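Local atomic coordinates of uncharacterized ACR, COG1565 superfamily (Burkholderia thailandensis, PDB entry 4F3N), a protein that is of unknown function but has a methyltransferase fold and probably transfers methyl groups from S-adenosylmethionine, perhaps to protein arginines. Residues A153-L156 and T157-A161. Numbering follows the deposited sequence.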
ATOM      1  N   ALA A 153      -3.949 -15.705   5.825  1.00  8.87           N
ATOM      2  CA  ALA A 153      -4.755 -16.883   6.153  1.00  8.96           C
ATOM      3  C   ALA A 153      -5.572 -17.324   4.937  1.00  9.17           C
ATOM      4  O   ALA A 153      -5.625 -18.530   4.602  1.00  9.71           O
ATOM      5  CB  ALA A 153      -5.647 -16.614   7.349  1.00  9.65           C
ATOM      6  N   GLY A 154      -6.147 -16.343   4.222  1.00  9.01           N
ATOM      7  CA  GLY A 154      -6.958 -16.615   3.046  1.00  9.43           C
ATOM      8  C   GLY A 154      -6.147 -17.177   1.905  1.00  9.44           C
ATOM      9  O   GLY A 154      -6.611 -18.090   1.200  1.00 10.45           O
ATOM     10  N   LEU A 155      -4.959 -16.624   1.681  1.00  9.44           N
ATOM     11  CA  LEU A 155      -4.145 -17.010   0.520  1.00  9.97           C
ATOM     12  C   LEU A 155      -3.529 -18.404   0.775  1.00 10.25           C
ATOM     13  O   LEU A 155      -3.497 -19.282  -0.100  1.00  9.56           O
ATOM     14  CB  LEU A 155      -3.076 -15.952   0.279  1.00 10.73           C
ATOM     15  CG  LEU A 155      -2.349 -15.894  -1.042  1.00 12.10           C
ATOM     16  CD1 LEU A 155      -3.289 -15.913  -2.259  1.00 11.64           C
ATOM     17  CD2 LEU A 155      -1.518 -14.577  -1.077  1.00 11.62           C
ATOM     18  N   LEU A 156      -3.108 -18.617   2.003  1.00 10.38           N
ATOM     19  CA  LEU A 156      -2.563 -19.920   2.384  1.00 12.11           C
ATOM     20  C   LEU A 156      -3.611 -21.015   2.175  1.00 11.75           C
ATOM     21  O   LEU A 156      -3.352 -22.078   1.567  1.00 11.43           O
ATOM     22  CB  LEU A 156      -2.153 -19.908   3.866  1.00 13.49           C
ATOM     23  CG  LEU A 156      -0.721 -19.636   4.192  1.00 15.24           C
ATOM     24  CD1 LEU A 156      -0.548 -19.596   5.701  1.00 16.47           C
ATOM     25  CD2 LEU A 156       0.155 -20.758   3.585  1.00 14.81           C
ATOM     26  N   THR A 157      -4.800 -20.768   2.715  1.00 11.31           N
ATOM     27  CA  THR A 157      -5.887 -21.722   2.620  1.00 12.19           C
ATOM     28  C   THR A 157      -6.319 -21.979   1.167  1.00 10.80           C
ATOM     29  O   THR A 157      -6.485 -23.144   0.691  1.00 10.00           O
ATOM     30  CB  THR A 157      -7.085 -21.238   3.474  1.00 13.00           C
ATOM     31  OG1 THR A 157      -6.675 -21.225   4.844  1.00 16.53           O
ATOM     32  CG2 THR A 157      -8.251 -22.211   3.388  1.00 15.56           C
ATOM     33  N   ALA A 158      -6.413 -20.905   0.415  1.00  9.73           N
ATOM     34  CA  ALA A 158      -6.885 -21.024  -0.958  1.00  9.33           C
ATOM     35  C   ALA A 158      -5.850 -21.726  -1.825  1.00  9.01           C
ATOM     36  O   ALA A 158      -6.226 -22.558  -2.683  1.00  9.04           O
ATOM     37  CB  ALA A 158      -7.263 -19.665  -1.540  1.00  9.22           C
ATOM     38  N   LEU A 159      -4.576 -21.373  -1.675  1.00  8.54           N
ATOM     39  CA  LEU A 159      -3.548 -22.060  -2.431  1.00  8.44           C
ATOM     40  C   LEU A 159      -3.533 -23.576  -2.139  1.00  9.05           C
ATOM     41  O   LEU A 159      -3.463 -24.405  -3.054  1.00  9.37           O
ATOM     42  CB  LEU A 159      -2.166 -21.475  -2.193  1.00  8.26           C
ATOM     43  CG  LEU A 159      -1.867 -20.129  -2.859  1.00  8.01           C
ATOM     44  CD1 LEU A 159      -0.638 -19.476  -2.161  1.00  8.04           C
ATOM     45  CD2 LEU A 159      -1.711 -20.248  -4.382  1.00  8.01           C
ATOM     46  N   ALA A 160      -3.577 -23.908  -0.863  1.00  9.18           N
ATOM     47  CA  ALA A 160      -3.600 -25.337  -0.455  1.00  9.54           C
ATOM     48  C   ALA A 160      -4.798 -26.047  -1.041  1.00  9.84           C
ATOM     49  O   ALA A 160      -4.689 -27.196  -1.516  1.00 10.10           O
ATOM     50  CB  ALA A 160      -3.602 -25.445   1.053  1.00  9.21           C
ATOM     51  N   ALA A 161      -5.952 -25.390  -1.020  1.00  9.86           N
ATOM     52  CA  ALA A 161      -7.192 -25.986  -1.583  1.00 10.33           C
ATOM     53  C   ALA A 161      -7.086 -26.281  -3.081  1.00 10.38           C
ATOM     54  O   ALA A 161      -7.739 -27.197  -3.574  1.00 10.22           O
ATOM     55  CB  ALA A 161      -8.421 -25.094  -1.280  1.00 10.24           C
TER
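Thr157 meets Ala153 one turn back along helix 150-161, the helix of the beta-alpha-beta crossover between strands 140-144 and 168-172 in this Rossmann-like methyltransferase fold. The carbonyl oxygen of Ala153 accepts two hydrogen bonds from the same residue: Thr157 N gives the usual helical bond at 3.0 Å, and the hydroxyl, Thr157 OG1, donates to Ala153 O at 2.9 Å. The two donors reach that oxygen from opposite faces of the carbonyl plane. A chi1 of -64° places OG1 beside its own backbone N and turns it back toward the preceding turn, while CG2 lies anti to that N. Threonine thus suits a partly exposed position within a helix, because its hydroxyl is satisfied by the backbone and its carbon atoms remain available to pack on Ala190 and Leu193.

The bonding continues with Ala158 N to Gly154 O, where glycine, lacking a side chain, contributes through its backbone carbonyl, and with Leu159 N to Leu155 O, at an N-H...O angle of 166°. The side chains of Leu155 and Leu159 run alongside one another in the same direction, with Leu155 CG 4.1 Å from Leu159 CD1. Branched and apolar, these leucines suit the buried side of the helix: both pack with Ala158 on Ala126 of helix 118-136, and Leu155 also touches Tyr169 of strand 168-172. Leu156 likewise meets Tyr169, together with Leu166 and with Leu186 of helix 179-189, a residue that the Ala153 methyl touches too. Toward the helix end, Ala160 N donates to Leu156 O at 3.1 Å, and the Ala160 CB methyl sits 3.4 Å from that same Leu156 O.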